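Local structure of Glyco_hydro_cc domain-containing protein (Trichoderma gamsii, 6UBD) at residues D55-P58 / A59-S62; I118-N121 / T122-L126; I186-W190 / N191-K195. The protein probably binds beta-1,3-glucan oligosaccharides, as an oligosaccharide-binding member of subgroup VII of glycoside hydrolase family GH128. One frame throughout, in Å; residues are numbered along the deposited sequence. Where two conformers were deposited one is given.

Contact 1 of 3, residues D55-P58 / A59-S62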
# COMPACT_ATOMS: atom_id res chain seq x y z
N ASP A 55 7.76 -0.77 -2.95
CA ASP A 55 7.86 -0.46 -4.39
C ASP A 55 7.25 -1.59 -5.22
O ASP A 55 7.65 -1.73 -6.37
CB ASP A 55 9.30 -0.13 -4.79
CG ASP A 55 10.24 -1.34 -4.68
OD1 ASP A 55 9.80 -2.43 -4.29
OD2 ASP A 55 11.44 -1.16 -5.07
N TRP A 56 6.25 -2.26 -4.66
CA TRP A 56 5.55 -3.38 -5.35
C TRP A 56 6.45 -4.62 -5.61
O TRP A 56 5.95 -5.58 -6.23
CB TRP A 56 4.84 -2.92 -6.63
CG TRP A 56 3.79 -1.87 -6.38
CD1 TRP A 56 2.48 -2.04 -6.01
CD2 TRP A 56 3.96 -0.43 -6.50
NE1 TRP A 56 1.84 -0.84 -5.87
CE2 TRP A 56 2.73 0.14 -6.13
CE3 TRP A 56 5.05 0.40 -6.85
CZ2 TRP A 56 2.57 1.54 -6.10
CZ3 TRP A 56 4.87 1.78 -6.79
CH2 TRP A 56 3.64 2.35 -6.45
N THR A 57 7.72 -4.60 -5.21
CA THR A 57 8.66 -5.73 -5.45
C THR A 57 8.94 -6.52 -4.17
O THR A 57 8.59 -6.13 -3.06
CB THR A 57 10.00 -5.25 -6.03
OG1 THR A 57 10.92 -4.78 -5.01
CG2 THR A 57 9.85 -4.24 -7.17
N PRO A 58 9.54 -7.74 -4.28
CA PRO A 58 9.91 -8.53 -3.10
C PRO A 58 10.96 -7.92 -2.18
O PRO A 58 11.06 -8.36 -1.04
CB PRO A 58 10.43 -9.84 -3.74
CG PRO A 58 9.69 -9.95 -5.06
CD PRO A 58 9.68 -8.51 -5.52
N ALA A 59 11.73 -6.94 -2.70
CA ALA A 59 12.91 -6.40 -1.99
C ALA A 59 13.11 -4.93 -2.37
O ALA A 59 13.97 -4.61 -3.21
CB ALA A 59 14.14 -7.22 -2.24
N PRO A 60 12.36 -3.96 -1.79
CA PRO A 60 12.53 -2.55 -2.14
C PRO A 60 14.00 -2.17 -1.95
O PRO A 60 14.53 -2.39 -0.89
CB PRO A 60 11.66 -1.75 -1.19
CG PRO A 60 10.68 -2.78 -0.63
CD PRO A 60 11.27 -4.14 -0.83
N SER A 61 14.62 -1.61 -3.01
CA SER A 61 16.09 -1.38 -2.85
C SER A 61 16.57 -0.01 -3.34
O SER A 61 17.84 0.16 -3.43
CB SER A 61 16.90 -2.47 -3.50
OG SER A 61 16.48 -2.45 -4.87
N SER A 62 15.69 0.97 -3.57
CA SER A 62 16.22 2.33 -3.88
C SER A 62 17.22 2.75 -2.79
O SER A 62 16.89 2.69 -1.59
CB SER A 62 15.12 3.37 -3.95
OG SER A 62 15.63 4.69 -4.05
O HOH W 1 12.67 1.13 -4.06
O HOH W 2 13.45 -5.13 -6.11

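Contact 2 of 3, residues I118-N121 / T122-L126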
# COMPACT_ATOMS: atom_id res chain seq x y z
N ILE A 118 -6.01 -12.38 -10.56
CA ILE A 118 -6.03 -13.83 -10.23
C ILE A 118 -7.31 -14.12 -9.46
O ILE A 118 -7.75 -13.27 -8.62
CB ILE A 118 -4.77 -14.30 -9.46
CG1 ILE A 118 -4.47 -13.49 -8.17
CG2 ILE A 118 -3.55 -14.33 -10.41
CD1 ILE A 118 -3.33 -14.09 -7.32
N ASP A 119 -7.82 -15.36 -9.62
CA ASP A 119 -9.00 -15.75 -8.84
C ASP A 119 -8.63 -16.12 -7.39
O ASP A 119 -7.45 -16.27 -7.05
CB ASP A 119 -9.83 -16.78 -9.56
CG ASP A 119 -9.15 -18.09 -9.82
OD1 ASP A 119 -8.19 -18.42 -9.11
OD2 ASP A 119 -9.70 -18.88 -10.64
N VAL A 120 -9.66 -16.30 -6.57
CA VAL A 120 -9.48 -16.64 -5.14
C VAL A 120 -8.75 -17.96 -4.99
O VAL A 120 -7.80 -18.08 -4.18
CB VAL A 120 -10.80 -16.62 -4.36
CG1 VAL A 120 -10.69 -17.33 -3.00
CG2 VAL A 120 -11.25 -15.19 -4.19
N ASN A 121 -9.10 -18.99 -5.80
CA ASN A 121 -8.45 -20.31 -5.73
C ASN A 121 -6.94 -20.15 -5.96
O ASN A 121 -6.12 -20.76 -5.22
CB ASN A 121 -9.13 -21.24 -6.75
CG ASN A 121 -8.50 -22.60 -6.88
OD1 ASN A 121 -8.57 -23.28 -5.91
ND2 ASN A 121 -7.88 -22.87 -8.03
N THR A 122 -6.56 -19.42 -7.01
CA THR A 122 -5.14 -19.20 -7.32
C THR A 122 -4.44 -18.41 -6.19
O THR A 122 -3.34 -18.75 -5.76
CB THR A 122 -5.05 -18.48 -8.66
OG1 THR A 122 -5.69 -19.32 -9.64
CG2 THR A 122 -3.63 -18.16 -9.07
N GLY A 123 -5.12 -17.40 -5.65
CA GLY A 123 -4.62 -16.67 -4.50
C GLY A 123 -4.33 -17.51 -3.27
O GLY A 123 -3.32 -17.31 -2.60
N VAL A 124 -5.27 -18.39 -2.95
CA VAL A 124 -5.08 -19.29 -1.77
C VAL A 124 -3.82 -20.17 -1.93
O VAL A 124 -2.99 -20.26 -0.99
CB VAL A 124 -6.30 -20.21 -1.58
CG1 VAL A 124 -6.03 -21.33 -0.61
CG2 VAL A 124 -7.54 -19.37 -1.18
N SER A 125 -3.61 -20.69 -3.15
CA SER A 125 -2.46 -21.58 -3.39
C SER A 125 -1.14 -20.81 -3.23
O SER A 125 -0.18 -21.28 -2.55
CB SER A 125 -2.53 -22.20 -4.77
OG SER A 125 -1.43 -23.09 -5.00
N LEU A 126 -1.08 -19.59 -3.77
CA LEU A 126 0.15 -18.74 -3.67
C LEU A 126 0.35 -18.31 -2.22
O LEU A 126 1.51 -18.31 -1.73
CB LEU A 126 0.03 -17.52 -4.58
CG LEU A 126 0.06 -17.79 -6.08
CD1 LEU A 126 -0.62 -16.65 -6.84
CD2 LEU A 126 1.52 -18.00 -6.54

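Contact 3 of 3, residues I186-W190 / N191-K195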
# COMPACT_ATOMS: atom_id res chain seq x y z
N ILE A 186 -12.38 3.13 5.25
CA ILE A 186 -11.85 2.71 6.58
C ILE A 186 -12.92 1.92 7.35
O ILE A 186 -12.62 0.83 7.93
CB ILE A 186 -11.39 3.95 7.36
CG1 ILE A 186 -10.10 4.55 6.75
CG2 ILE A 186 -11.17 3.65 8.83
CD1 ILE A 186 -9.76 5.94 7.24
N ASP A 187 -14.11 2.45 7.43
CA ASP A 187 -15.18 1.81 8.22
C ASP A 187 -15.53 0.42 7.66
O ASP A 187 -15.71 -0.55 8.45
CB ASP A 187 -16.43 2.69 8.31
CG ASP A 187 -16.30 3.99 9.06
OD1 ASP A 187 -15.44 4.09 9.89
OD2 ASP A 187 -17.15 4.91 8.85
N TYR A 188 -15.63 0.30 6.34
CA TYR A 188 -15.92 -1.01 5.73
C TYR A 188 -14.85 -2.04 6.14
O TYR A 188 -15.20 -3.16 6.58
CB TYR A 188 -16.00 -0.93 4.20
CG TYR A 188 -16.20 -2.28 3.57
CD1 TYR A 188 -17.44 -2.94 3.55
CD2 TYR A 188 -15.10 -3.01 3.10
CE1 TYR A 188 -17.58 -4.22 3.07
CE2 TYR A 188 -15.26 -4.31 2.65
CZ TYR A 188 -16.51 -4.89 2.56
OH TYR A 188 -16.67 -6.20 2.16
N TYR A 189 -13.56 -1.70 6.02
CA TYR A 189 -12.50 -2.70 6.23
C TYR A 189 -12.31 -2.96 7.73
O TYR A 189 -12.02 -4.14 8.08
CB TYR A 189 -11.21 -2.35 5.48
CG TYR A 189 -11.25 -2.68 4.00
CD1 TYR A 189 -11.07 -3.99 3.59
CD2 TYR A 189 -11.53 -1.69 3.04
CE1 TYR A 189 -11.14 -4.31 2.24
CE2 TYR A 189 -11.63 -1.99 1.70
CZ TYR A 189 -11.42 -3.33 1.30
OH TYR A 189 -11.42 -3.67 -0.03
N TRP A 190 -12.50 -2.02 8.64
CA TRP A 190 -12.50 -2.31 10.10
C TRP A 190 -13.72 -3.17 10.47
O TRP A 190 -13.59 -4.19 11.15
CB TRP A 190 -12.43 -1.02 10.97
CG TRP A 190 -12.61 -1.38 12.41
CD1 TRP A 190 -13.74 -1.27 13.20
CD2 TRP A 190 -11.70 -2.16 13.21
NE1 TRP A 190 -13.56 -1.84 14.43
CE2 TRP A 190 -12.32 -2.41 14.46
CE3 TRP A 190 -10.41 -2.60 12.99
CZ2 TRP A 190 -11.68 -3.14 15.46
CZ3 TRP A 190 -9.75 -3.29 13.99
CH2 TRP A 190 -10.41 -3.57 15.19
N ASN A 191 -14.88 -2.76 10.07
CA ASN A 191 -16.10 -3.49 10.47
C ASN A 191 -16.11 -4.94 9.95
O ASN A 191 -16.52 -5.88 10.70
CB ASN A 191 -17.38 -2.78 10.03
CG ASN A 191 -17.70 -1.50 10.75
OD1 ASN A 191 -18.40 -0.67 10.20
ND2 ASN A 191 -17.26 -1.40 11.99
N THR A 192 -15.62 -5.12 8.71
CA THR A 192 -15.68 -6.45 8.04
C THR A 192 -14.55 -7.40 8.55
O THR A 192 -14.82 -8.58 8.80
CB THR A 192 -15.63 -6.28 6.52
OG1 THR A 192 -16.73 -5.44 6.09
CG2 THR A 192 -15.76 -7.64 5.86
N TYR A 193 -13.31 -6.89 8.73
CA TYR A 193 -12.14 -7.77 9.03
C TYR A 193 -11.61 -7.60 10.45
O TYR A 193 -10.86 -8.47 10.91
CB TYR A 193 -11.11 -7.68 7.91
CG TYR A 193 -11.67 -8.04 6.56
CD1 TYR A 193 -11.85 -9.38 6.18
CD2 TYR A 193 -12.02 -7.06 5.62
CE1 TYR A 193 -12.44 -9.71 4.98
CE2 TYR A 193 -12.60 -7.38 4.40
CZ TYR A 193 -12.81 -8.72 4.08
OH TYR A 193 -13.39 -9.09 2.92
N GLN A 194 -11.87 -6.46 11.10
CA GLN A 194 -11.60 -6.39 12.57
C GLN A 194 -10.09 -6.48 12.89
O GLN A 194 -9.74 -6.92 14.00
CB GLN A 194 -12.46 -7.43 13.31
CG GLN A 194 -13.95 -7.11 13.14
CD GLN A 194 -14.53 -6.20 14.21
OE1 GLN A 194 -14.41 -6.44 15.43
NE2 GLN A 194 -15.12 -5.09 13.79
N LYS A 195 -9.24 -6.06 11.94
CA LYS A 195 -7.79 -6.02 12.09
C LYS A 195 -7.30 -4.60 11.76
O LYS A 195 -7.90 -3.87 10.98
CB LYS A 195 -7.12 -7.07 11.20
CG LYS A 195 -7.44 -8.51 11.61
CD LYS A 195 -6.92 -9.61 10.68
CE LYS A 195 -7.19 -11.01 11.18
NZ LYS A 195 -6.77 -12.08 10.21
O HOH W 3 -9.40 -5.04 9.02

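Contact 1 of 3, residues D55-P58 / A59-S62
Asp-55 reaches forward round a tight bend to Pro-60, and its side chain can be followed outward from CB. With chi1 at 68°, CG lies between the backbone N and the carbonyl carbon, which swings the carboxylate over the proline; CG itself sits 3.6 Å from Pro-60 CA. OD1 rests 3.7 Å from Pro-60 CB and also takes two hydrogen bonds from Thr-57, both from the same face of the carboxylate: OG1 at 2.7 Å on the syn side, and the backbone N from well above the plane. The second of these makes an Asx turn, set in the loop that joins strands 52-54 and 69-73, two neighbouring parallel strands of the sheet. OD2, the other tip, packs 3.4 Å from Pro-60 CA and accepts a hydrogen bond from a water, which in turn accepts one from Ser-62 N, carrying the link one residue past Ser-61. Thr-57 OG1, a donor to Asp-55, also accepts from Ala-59 N at 3.3 Å (N-H...O angle 151°). A second water donates to both Thr-57 OG1 and Ala-59 O. Pro-58 lies against Gln-90 and Phe-91 of helix 82-92, and Pro-60 touches Pro-70 of strand 69-73.

Contact 2 of 3, residues I118-N121 / T122-L126
Thr-122 meets Asp-119 through its hydroxyl and Ile-118 through its methyl, two branches of one side chain doing separate work. Its OG1 stands beside the backbone N and anti to the carbonyl carbon (chi1 -59°), which puts the hydroxyl next to its own amide, within reach of the same carboxylate oxygen. Asp-119 OD1 therefore accepts twice: from Thr-122 N at 2.8 Å, nearly along the C-O axis, and from Thr-122 OG1 at 2.7 Å, 39° out of the carboxylate plane. The two side chains cross at about a right angle. This is an N-cap: Asp-119 stands just ahead of helix 120-136 and closes off an amide of its first turn, where its negative charge would probably also suit the positive end of the helix dipole. That helix belongs to the beta-alpha-beta unit running from strand 100-102 to strand 140-142. An alanine in place of Thr-122 would remove both hydroxyl and methyl, and would probably leave Asp-119 OD1 with the backbone amide as its one partner here and open a gap beside Ile-118.

The methyl CG2 of Thr-122 lies 4.0 Å from Ile-118 CB, the side chains meeting at a slant. Ile-118, the last residue before the cap, sends its longer branch further along the helix: CD1 comes 4.0 Å from Gly-123 CA and 3.8 Å from Leu-126 CD1, touching two residues about one turn apart. Its carbonyl oxygen accepts from the indole of Trp-154. Asn-121 contributes mainly backbone, its O taking a longer bond from Ser-125 N at 3.3 Å. On another face, Val-120 CG1 and Val-124 CG2 touch 4.2 Å apart, and both valines also lie against helix 154-159, through Trp-154 and Phe-158.

Contact 3 of 3, residues I186-W190 / N191-K195
Asn-191, Thr-192 and Tyr-193 give their backbone N-H groups to the carbonyls of Asp-187, Tyr-188 and Tyr-189, the i to i+4 pattern of helix 179-193. At its C-terminal end Gln-194 N still bonds to Trp-190 O at 2.8 Å, but Gln-194 has turned to positive phi (66°) and the chain leaves the helix. A water donates to Tyr-189 O and accepts from Lys-195 N, joining the last turn to the outgoing chain. Thr-192 OG1 adds a bond of 2.8 Å to Tyr-188 O, on the opposite face of that carbonyl from Thr-192 N, and sits over one face of the Tyr-188 ring, 3.4 Å from CE1. Trp-190 CG is anti to its N (chi1 173°), laying the indole beside the exit: Gln-194 CA makes a CH-pi contact 3.9 Å from the centroid of the six-membered ring, over its face, and Lys-195 O comes to the edge, 3.5 Å from CE3. The Gln-194 chain bends at chi2, returning NE2 to a weak bond with Trp-190 O. Tyr-189 CD1 lies 3.8 Å from Tyr-193 CD2, the two side chains running side by side. Both Tyr-188 and Tyr-193 hydroxyls bond Glu-152, Lys-195 NZ bonds Trp-167 O, and the indole stacks on His-236. The helix is the connection of a beta-alpha-beta unit, with Tyr-189 packed on its two strands, 170-176 and 197-206, and Tyr-193 on helix 154-159.

From the N terminus, contact 1 comes first, bending the loop between the parallel strands 52-54 and 69-73. Contact 2 follows at the start of helix 120-136, on the way from strand 100-102 to strand 140-142, and contact 3 ends helix 179-193 just before strand 197-206. Each is local and closes before the next opens, so none nest or cross. They stay apart: the centres of contacts 1 and 3 are about 27 Å from each other, on opposite sides of the chain's centre, and contact 2 is about 22 Å from either. Contacts 2 and 3 both have neighbours on helix 154-159, which lies between them in sequence.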